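Long-range contact in putative peptidase (Chlamydophila abortus, PDB 3CE2), which is probably a zinc-dependent oligopeptidase of the M3B family that cleaves small bioactive peptides: residues I543-E556 against L584-F598. Sequence-based numbering, arbitrary orientation.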
ATOM      1  N   ILE A 543     -11.997   3.196  -1.306  1.00 35.99           N
ATOM      2  CA  ILE A 543     -13.112   4.007  -1.770  1.00 37.69           C
ATOM      3  C   ILE A 543     -13.040   4.163  -3.293  1.00 41.44           C
ATOM      4  O   ILE A 543     -14.012   3.917  -4.008  1.00 42.69           O
ATOM      5  CB  ILE A 543     -13.163   5.352  -1.032  1.00 39.32           C
ATOM      6  CG1 ILE A 543     -13.714   5.125   0.369  1.00 38.57           C
ATOM      7  CG2 ILE A 543     -14.033   6.348  -1.752  1.00 34.19           C
ATOM      8  CD1 ILE A 543     -13.385   6.242   1.326  1.00 43.00           C
ATOM      9  N   ALA A 544     -11.875   4.515  -3.811  1.00 43.77           N
ATOM     10  CA  ALA A 544     -11.757   4.698  -5.260  1.00 41.30           C
ATOM     11  C   ALA A 544     -12.037   3.404  -6.017  1.00 41.88           C
ATOM     12  O   ALA A 544     -12.705   3.427  -7.054  1.00 45.60           O
ATOM     13  CB  ALA A 544     -10.404   5.219  -5.614  1.00 34.64           C
ATOM     14  N   ALA A 545     -11.511   2.284  -5.510  1.00 39.83           N
ATOM     15  CA  ALA A 545     -11.665   0.987  -6.180  1.00 37.26           C
ATOM     16  C   ALA A 545     -13.140   0.616  -6.231  1.00 43.58           C
ATOM     17  O   ALA A 545     -13.647   0.188  -7.272  1.00 44.70           O
ATOM     18  CB  ALA A 545     -10.887  -0.083  -5.448  1.00 37.56           C
ATOM     19  N   LEU A 546     -13.825   0.799  -5.098  1.00 38.93           N
ATOM     20  CA  LEU A 546     -15.229   0.472  -4.995  1.00 39.97           C
ATOM     21  C   LEU A 546     -16.101   1.379  -5.864  1.00 39.66           C
ATOM     22  O   LEU A 546     -17.073   0.925  -6.466  1.00 40.00           O
ATOM     23  CB  LEU A 546     -15.670   0.536  -3.541  1.00 38.77           C
ATOM     24  CG  LEU A 546     -15.113  -0.580  -2.671  1.00 35.19           C
ATOM     25  CD1 LEU A 546     -15.723  -0.450  -1.329  1.00 34.08           C
ATOM     26  CD2 LEU A 546     -15.426  -1.938  -3.254  1.00 35.51           C
ATOM     27  N   CYS A 547     -15.738   2.651  -5.933  1.00 42.00           N
ATOM     28  CA  CYS A 547     -16.408   3.604  -6.807  1.00 40.98           C
ATOM     29  C   CYS A 547     -16.295   3.209  -8.264  1.00 40.24           C
ATOM     30  O   CYS A 547     -17.297   3.006  -8.937  1.00 49.23           O
ATOM     31  CB  CYS A 547     -15.814   4.992  -6.616  1.00 47.86           C
ATOM     32  SG  CYS A 547     -16.555   6.277  -7.652  1.00 55.21           S
ATOM     33  N   PHE A 548     -15.072   3.099  -8.758  1.00 46.80           N
ATOM     34  CA  PHE A 548     -14.828   2.624 -10.122  1.00 40.58           C
ATOM     35  C   PHE A 548     -15.590   1.357 -10.414  1.00 36.65           C
ATOM     36  O   PHE A 548     -16.253   1.228 -11.441  1.00 38.01           O
ATOM     37  CB  PHE A 548     -13.358   2.335 -10.291  1.00 42.31           C
ATOM     38  CG  PHE A 548     -12.564   3.512 -10.726  1.00 44.20           C
ATOM     39  CD1 PHE A 548     -12.974   4.270 -11.810  1.00 50.10           C
ATOM     40  CD2 PHE A 548     -11.391   3.836 -10.091  1.00 43.41           C
ATOM     41  CE1 PHE A 548     -12.231   5.347 -12.229  1.00 47.37           C
ATOM     42  CE2 PHE A 548     -10.639   4.902 -10.505  1.00 41.93           C
ATOM     43  CZ  PHE A 548     -11.058   5.664 -11.561  1.00 46.53           C
ATOM     44  N   LEU A 549     -15.512   0.421  -9.488  1.00 36.48           N
ATOM     45  CA  LEU A 549     -16.164  -0.877  -9.680  1.00 43.43           C
ATOM     46  C   LEU A 549     -17.694  -0.781  -9.776  1.00 44.50           C
ATOM     47  O   LEU A 549     -18.317  -1.387 -10.658  1.00 51.92           O
ATOM     48  CB  LEU A 549     -15.739  -1.857  -8.573  1.00 36.61           C
ATOM     49  CG  LEU A 549     -16.371  -3.230  -8.693  1.00 38.28           C
ATOM     50  CD1 LEU A 549     -16.090  -3.847 -10.061  1.00 41.02           C
ATOM     51  CD2 LEU A 549     -15.903  -4.134  -7.563  1.00 40.22           C
ATOM     52  N   GLU A 550     -18.298  -0.013  -8.874  1.00 47.83           N
ATOM     53  CA  GLU A 550     -19.751   0.142  -8.852  1.00 48.28           C
ATOM     54  C   GLU A 550     -20.262   0.729 -10.176  1.00 49.32           C
ATOM     55  O   GLU A 550     -21.216   0.218 -10.758  1.00 52.28           O
ATOM     56  CB  GLU A 550     -20.161   1.016  -7.672  1.00 54.33           C
ATOM     57  CG  GLU A 550     -21.668   1.280  -7.550  1.00 63.43           C
ATOM     58  CD  GLU A 550     -22.439   0.117  -6.937  1.00 66.02           C
ATOM     59  OE1 GLU A 550     -21.877  -1.001  -6.814  1.00 68.33           O
ATOM     60  OE2 GLU A 550     -23.614   0.332  -6.572  1.00 66.72           O
ATOM     61  N   LYS A 551     -19.609   1.781 -10.659  1.00 45.03           N
ATOM     62  CA  LYS A 551     -19.950   2.356 -11.945  1.00 43.72           C
ATOM     63  C   LYS A 551     -19.851   1.313 -13.051  1.00 48.80           C
ATOM     64  O   LYS A 551     -20.694   1.267 -13.945  1.00 47.44           O
ATOM     65  CB  LYS A 551     -19.043   3.541 -12.266  1.00 43.79           C
ATOM     66  CG  LYS A 551     -19.233   4.736 -11.351  1.00 45.79           C
ATOM     67  CD  LYS A 551     -18.297   5.915 -11.705  1.00 47.72           C
ATOM     68  CE  LYS A 551     -18.831   7.189 -11.044  1.00 52.88           C
ATOM     69  NZ  LYS A 551     -17.775   8.160 -10.642  1.00 58.36           N
ATOM     70  N   ILE A 552     -18.828   0.465 -12.990  1.00 47.30           N
ATOM     71  CA  ILE A 552     -18.627  -0.505 -14.047  1.00 41.55           C
ATOM     72  C   ILE A 552     -19.705  -1.572 -13.985  1.00 43.79           C
ATOM     73  O   ILE A 552     -20.227  -1.984 -15.014  1.00 43.41           O
ATOM     74  CB  ILE A 552     -17.220  -1.143 -13.986  1.00 40.45           C
ATOM     75  CG1 ILE A 552     -16.181  -0.171 -14.527  1.00 39.54           C
ATOM     76  CG2 ILE A 552     -17.172  -2.469 -14.778  1.00 35.62           C
ATOM     77  CD1 ILE A 552     -14.797  -0.400 -13.957  1.00 38.80           C
ATOM     78  N   LEU A 553     -20.050  -2.038 -12.788  1.00 47.21           N
ATOM     79  CA  LEU A 553     -21.092  -3.080 -12.707  1.00 51.86           C
ATOM     80  C   LEU A 553     -22.507  -2.578 -13.064  1.00 54.09           C
ATOM     81  O   LEU A 553     -23.413  -3.362 -13.273  1.00 48.96           O
ATOM     82  CB  LEU A 553     -21.092  -3.772 -11.347  1.00 46.14           C
ATOM     83  CG  LEU A 553     -19.800  -4.503 -10.988  1.00 50.98           C
ATOM     84  CD1 LEU A 553     -19.694  -4.774  -9.460  1.00 46.00           C
ATOM     85  CD2 LEU A 553     -19.662  -5.788 -11.813  1.00 46.98           C
ATOM     86  N   ASN A 554     -22.679  -1.266 -13.142  1.00 60.54           N
ATOM     87  CA  ASN A 554     -23.966  -0.678 -13.494  1.00 60.24           C
ATOM     88  C   ASN A 554     -23.995  -0.004 -14.865  1.00 63.94           C
ATOM     89  O   ASN A 554     -25.004   0.598 -15.243  1.00 61.97           O
ATOM     90  CB  ASN A 554     -24.356   0.327 -12.424  1.00 56.71           C
ATOM     91  CG  ASN A 554     -24.774  -0.344 -11.152  1.00 60.03           C
ATOM     92  OD1 ASN A 554     -25.510  -1.334 -11.173  1.00 61.65           O
ATOM     93  ND2 ASN A 554     -24.305   0.180 -10.028  1.00 58.57           N
ATOM     94  N   ASN A 555     -22.880  -0.118 -15.588  1.00 64.53           N
ATOM     95  CA  ASN A 555     -22.668   0.523 -16.888  1.00 66.72           C
ATOM     96  C   ASN A 555     -22.988   1.994 -16.875  1.00 67.88           C
ATOM     97  O   ASN A 555     -23.700   2.478 -17.743  1.00 72.14           O
ATOM     98  CB  ASN A 555     -23.471  -0.177 -17.979  1.00 66.18           C
ATOM     99  CG  ASN A 555     -23.709  -1.626 -17.655  1.00 70.74           C
ATOM    100  OD1 ASN A 555     -24.605  -1.953 -16.877  1.00 74.75           O
ATOM    101  ND2 ASN A 555     -22.890  -2.509 -18.220  1.00 69.58           N
ATOM    102  N   GLU A 556     -22.463   2.705 -15.891  1.00 68.38           N
ATOM    103  CA  GLU A 556     -22.749   4.117 -15.766  1.00 75.60           C
ATOM    104  C   GLU A 556     -21.879   4.879 -16.720  1.00 81.84           C
ATOM    105  O   GLU A 556     -20.663   4.729 -16.692  1.00 87.14           O
ATOM    106  CB  GLU A 556     -22.508   4.570 -14.347  1.00 78.48           C
ATOM    107  CG  GLU A 556     -23.059   3.573 -13.363  1.00 84.31           C
ATOM    108  CD  GLU A 556     -23.863   4.225 -12.278  1.00 84.81           C
ATOM    109  OE1 GLU A 556     -23.471   5.342 -11.859  1.00 85.70           O
ATOM    110  OE2 GLU A 556     -24.883   3.621 -11.857  1.00 83.99           O
ATOM    111  N   LEU A 584     -13.594  10.505 -10.930  1.00 52.51           N
ATOM    112  CA  LEU A 584     -13.672  10.439  -9.474  1.00 49.45           C
ATOM    113  C   LEU A 584     -13.212  11.748  -8.882  1.00 50.74           C
ATOM    114  O   LEU A 584     -12.037  12.050  -8.898  1.00 56.34           O
ATOM    115  CB  LEU A 584     -12.796   9.319  -8.927  1.00 49.68           C
ATOM    116  CG  LEU A 584     -13.559   8.022  -8.698  1.00 56.96           C
ATOM    117  CD1 LEU A 584     -14.292   7.630  -9.981  1.00 60.91           C
ATOM    118  CD2 LEU A 584     -12.642   6.909  -8.241  1.00 53.11           C
ATOM    119  N   ASP A 585     -14.125  12.539  -8.354  1.00 49.22           N
ATOM    120  CA  ASP A 585     -13.700  13.773  -7.747  1.00 53.70           C
ATOM    121  C   ASP A 585     -13.678  13.644  -6.224  1.00 54.83           C
ATOM    122  O   ASP A 585     -14.704  13.833  -5.553  1.00 53.37           O
ATOM    123  CB  ASP A 585     -14.604  14.914  -8.192  1.00 57.41           C
ATOM    124  CG  ASP A 585     -14.071  16.275  -7.782  1.00 62.58           C
ATOM    125  OD1 ASP A 585     -13.247  16.358  -6.837  1.00 55.91           O
ATOM    126  OD2 ASP A 585     -14.499  17.266  -8.413  1.00 67.68           O
ATOM    127  N   MET A 586     -12.505  13.315  -5.687  1.00 53.32           N
ATOM    128  CA  MET A 586     -12.353  13.098  -4.254  1.00 50.91           C
ATOM    129  C   MET A 586     -12.561  14.406  -3.515  1.00 53.11           C
ATOM    130  O   MET A 586     -12.703  14.420  -2.304  1.00 54.85           O
ATOM    131  CB  MET A 586     -10.972  12.535  -3.920  1.00 53.59           C
ATOM    132  CG  MET A 586     -10.547  11.335  -4.748  1.00 52.63           C
ATOM    133  SD  MET A 586     -11.567   9.869  -4.462  1.00 59.86           S
ATOM    134  CE  MET A 586     -11.134   9.448  -2.764  1.00 45.66           C
ATOM    135  N   GLY A 587     -12.569  15.512  -4.248  1.00 54.57           N
ATOM    136  CA  GLY A 587     -12.889  16.804  -3.651  1.00 54.54           C
ATOM    137  C   GLY A 587     -14.375  16.883  -3.323  1.00 57.34           C
ATOM    138  O   GLY A 587     -14.831  17.807  -2.648  1.00 61.47           O
ATOM    139  N   THR A 588     -15.144  15.911  -3.800  1.00 50.79           N
ATOM    140  CA  THR A 588     -16.552  15.881  -3.491  1.00 46.41           C
ATOM    141  C   THR A 588     -16.899  14.589  -2.787  1.00 52.30           C
ATOM    142  O   THR A 588     -16.046  13.818  -2.381  1.00 60.77           O
ATOM    143  CB  THR A 588     -17.445  16.043  -4.745  1.00 49.40           C
ATOM    144  OG1 THR A 588     -17.486  14.824  -5.505  1.00 47.75           O
ATOM    145  CG2 THR A 588     -16.932  17.152  -5.616  1.00 55.43           C
ATOM    146  N   VAL A 589     -18.183  14.345  -2.700  1.00 51.69           N
ATOM    147  CA  VAL A 589     -18.732  13.342  -1.848  1.00 45.49           C
ATOM    148  C   VAL A 589     -19.128  12.154  -2.719  1.00 45.53           C
ATOM    149  O   VAL A 589     -19.430  11.078  -2.224  1.00 41.78           O
ATOM    150  CB  VAL A 589     -19.942  14.029  -1.098  1.00 49.92           C
ATOM    151  CG1 VAL A 589     -21.259  13.270  -1.213  1.00 47.95           C
ATOM    152  CG2 VAL A 589     -19.575  14.357   0.343  1.00 50.47           C
ATOM    153  N   GLU A 590     -19.113  12.344  -4.033  1.00 48.50           N
ATOM    154  CA  GLU A 590     -19.618  11.307  -4.934  1.00 54.56           C
ATOM    155  C   GLU A 590     -18.879   9.961  -4.827  1.00 54.70           C
ATOM    156  O   GLU A 590     -19.507   8.910  -4.661  1.00 56.07           O
ATOM    157  CB  GLU A 590     -19.639  11.807  -6.381  1.00 60.77           C
ATOM    158  CG  GLU A 590     -20.604  12.986  -6.623  1.00 74.72           C
ATOM    159  CD  GLU A 590     -19.991  14.114  -7.475  1.00 80.25           C
ATOM    160  OE1 GLU A 590     -19.479  13.845  -8.583  1.00 79.81           O
ATOM    161  OE2 GLU A 590     -20.022  15.286  -7.037  1.00 85.51           O
ATOM    162  N   PRO A 591     -17.543   9.976  -4.925  1.00 50.10           N
ATOM    163  CA  PRO A 591     -16.891   8.684  -4.907  1.00 50.51           C
ATOM    164  C   PRO A 591     -17.213   7.912  -3.623  1.00 50.75           C
ATOM    165  O   PRO A 591     -17.513   6.718  -3.679  1.00 47.57           O
ATOM    166  CB  PRO A 591     -15.404   9.046  -4.975  1.00 49.05           C
ATOM    167  CG  PRO A 591     -15.393  10.375  -5.640  1.00 49.51           C
ATOM    168  CD  PRO A 591     -16.573  11.073  -5.057  1.00 50.11           C
ATOM    169  N   ILE A 592     -17.177   8.574  -2.474  1.00 47.36           N
ATOM    170  CA  ILE A 592     -17.468   7.833  -1.254  1.00 48.31           C
ATOM    171  C   ILE A 592     -18.916   7.340  -1.170  1.00 47.61           C
ATOM    172  O   ILE A 592     -19.192   6.308  -0.563  1.00 50.02           O
ATOM    173  CB  ILE A 592     -17.063   8.570   0.011  1.00 45.98           C
ATOM    174  CG1 ILE A 592     -16.986   7.558   1.153  1.00 41.46           C
ATOM    175  CG2 ILE A 592     -18.026   9.697   0.285  1.00 47.00           C
ATOM    176  CD1 ILE A 592     -16.450   8.100   2.456  1.00 47.93           C
ATOM    177  N   GLN A 593     -19.835   8.045  -1.813  1.00 49.23           N
ATOM    178  CA  GLN A 593     -21.219   7.599  -1.819  1.00 48.85           C
ATOM    179  C   GLN A 593     -21.387   6.381  -2.697  1.00 44.94           C
ATOM    180  O   GLN A 593     -22.165   5.469  -2.374  1.00 42.12           O
ATOM    181  CB  GLN A 593     -22.147   8.723  -2.253  1.00 51.37           C
ATOM    182  CG  GLN A 593     -22.225   9.808  -1.211  1.00 55.93           C
ATOM    183  CD  GLN A 593     -23.369  10.764  -1.462  1.00 59.53           C
ATOM    184  OE1 GLN A 593     -23.551  11.256  -2.579  1.00 52.43           O
ATOM    185  NE2 GLN A 593     -24.154  11.034  -0.411  1.00 61.65           N
ATOM    186  N   LYS A 594     -20.635   6.349  -3.795  1.00 40.91           N
ATOM    187  CA  LYS A 594     -20.646   5.178  -4.674  1.00 39.52           C
ATOM    188  C   LYS A 594     -20.057   3.961  -3.944  1.00 44.16           C
ATOM    189  O   LYS A 594     -20.520   2.825  -4.105  1.00 48.80           O
ATOM    190  CB  LYS A 594     -19.872   5.469  -5.963  1.00 46.08           C
ATOM    191  CG  LYS A 594     -20.681   6.134  -7.068  1.00 50.71           C
ATOM    192  CD  LYS A 594     -21.854   5.238  -7.436  1.00 61.18           C
ATOM    193  CE  LYS A 594     -22.496   5.608  -8.756  1.00 62.27           C
ATOM    194  NZ  LYS A 594     -23.701   4.745  -8.961  1.00 62.71           N
ATOM    195  N   ALA A 595     -19.037   4.199  -3.129  1.00 42.50           N
ATOM    196  CA  ALA A 595     -18.456   3.132  -2.340  1.00 42.82           C
ATOM    197  C   ALA A 595     -19.496   2.595  -1.377  1.00 41.95           C
ATOM    198  O   ALA A 595     -19.756   1.394  -1.328  1.00 43.25           O
ATOM    199  CB  ALA A 595     -17.243   3.649  -1.576  1.00 43.57           C
ATOM    200  N   PHE A 596     -20.098   3.496  -0.610  1.00 40.57           N
ATOM    201  CA  PHE A 596     -21.113   3.101   0.360  1.00 43.38           C
ATOM    202  C   PHE A 596     -22.280   2.337  -0.272  1.00 42.86           C
ATOM    203  O   PHE A 596     -22.812   1.384   0.313  1.00 44.06           O
ATOM    204  CB  PHE A 596     -21.616   4.320   1.117  1.00 45.46           C
ATOM    205  CG  PHE A 596     -20.635   4.856   2.111  1.00 44.42           C
ATOM    206  CD1 PHE A 596     -19.721   4.026   2.714  1.00 46.73           C
ATOM    207  CD2 PHE A 596     -20.665   6.180   2.487  1.00 49.73           C
ATOM    208  CE1 PHE A 596     -18.829   4.507   3.648  1.00 45.55           C
ATOM    209  CE2 PHE A 596     -19.775   6.672   3.423  1.00 50.41           C
ATOM    210  CZ  PHE A 596     -18.849   5.819   4.002  1.00 48.40           C
ATOM    211  N   CYS A 597     -22.659   2.737  -1.476  1.00 39.15           N
ATOM    212  CA  CYS A 597     -23.683   2.003  -2.215  1.00 47.18           C
ATOM    213  C   CYS A 597     -23.332   0.543  -2.386  1.00 45.11           C
ATOM    214  O   CYS A 597     -24.132  -0.347  -2.116  1.00 47.46           O
ATOM    215  CB  CYS A 597     -23.910   2.633  -3.586  1.00 45.79           C
ATOM    216  SG  CYS A 597     -24.833   4.176  -3.469  1.00 55.15           S
ATOM    217  N   PHE A 598     -22.125   0.306  -2.863  1.00 44.78           N
ATOM    218  CA  PHE A 598     -21.629  -1.037  -3.039  1.00 44.92           C
ATOM    219  C   PHE A 598     -21.709  -1.826  -1.732  1.00 43.86           C
ATOM    220  O   PHE A 598     -22.129  -2.980  -1.713  1.00 44.52           O
ATOM    221  CB  PHE A 598     -20.179  -0.965  -3.513  1.00 45.04           C
ATOM    222  CG  PHE A 598     -19.581  -2.294  -3.826  1.00 44.69           C
ATOM    223  CD1 PHE A 598     -19.502  -2.737  -5.147  1.00 45.25           C
ATOM    224  CD2 PHE A 598     -19.093  -3.103  -2.813  1.00 42.42           C
ATOM    225  CE1 PHE A 598     -18.946  -3.964  -5.443  1.00 45.69           C
ATOM    226  CE2 PHE A 598     -18.539  -4.343  -3.103  1.00 46.34           C
ATOM    227  CZ  PHE A 598     -18.468  -4.778  -4.417  1.00 45.45           C
TER
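Phe598 carries Leu546 on one face of its ring, with CD2 of Leu546 4.0 Å from the ring centroid of Phe598 in a CH-pi contact. At the ring edge, near its plane, lie Glu550 OE1 and Leu553 CD1, while Leu549 CD2 approaches obliquely; Lys602, further along the same helix, makes a cation-pi contact with this ring. The ring is thus a knob in a hole made by Leu546, Leu549, Glu550 and Leu553. Its CG stands anti to the backbone N (chi1 -176°), which swings the ring out over helix 536-553; a flat aromatic suits this slot because one face takes a methyl and its weakly positive rim can take a carboxylate oxygen. In a second CH-pi contact, Leu584 CD2 lies over one face of Phe548, 3.8 Å from the centroid of the Phe548 ring, which Tyr563 and Phe566 also meet.

Both helices belong to the largely helical M3 peptidase fold, and their short segments cross at 72° with axes 7.6 Å apart. Ala595 suits the crossing because its small side chain lets the backbones close in: its CA is 4.9 Å from that of Cys547. Leu546 CB rests on the CB of Ala595. The small, polarisable sulfur of Cys547, placed anti to the backbone N (chi1 180°), packs against Leu584, Pro591 and Lys594. Farther along, the branched Ile543 and Ile592 bring their CD1 methyls together, and helix 278-289 touches both. Helix 431-447, which directly follows the zinc ligand Glu430, touches Ala544 and Phe548.

Lys594 suits the border of this apolar core, since its long chain passes Glu550 CG before NZ reaches Glu556 OE1 at 3.0 Å, a salt bridge whose exact geometry is less certain because Glu556 is poorly ordered.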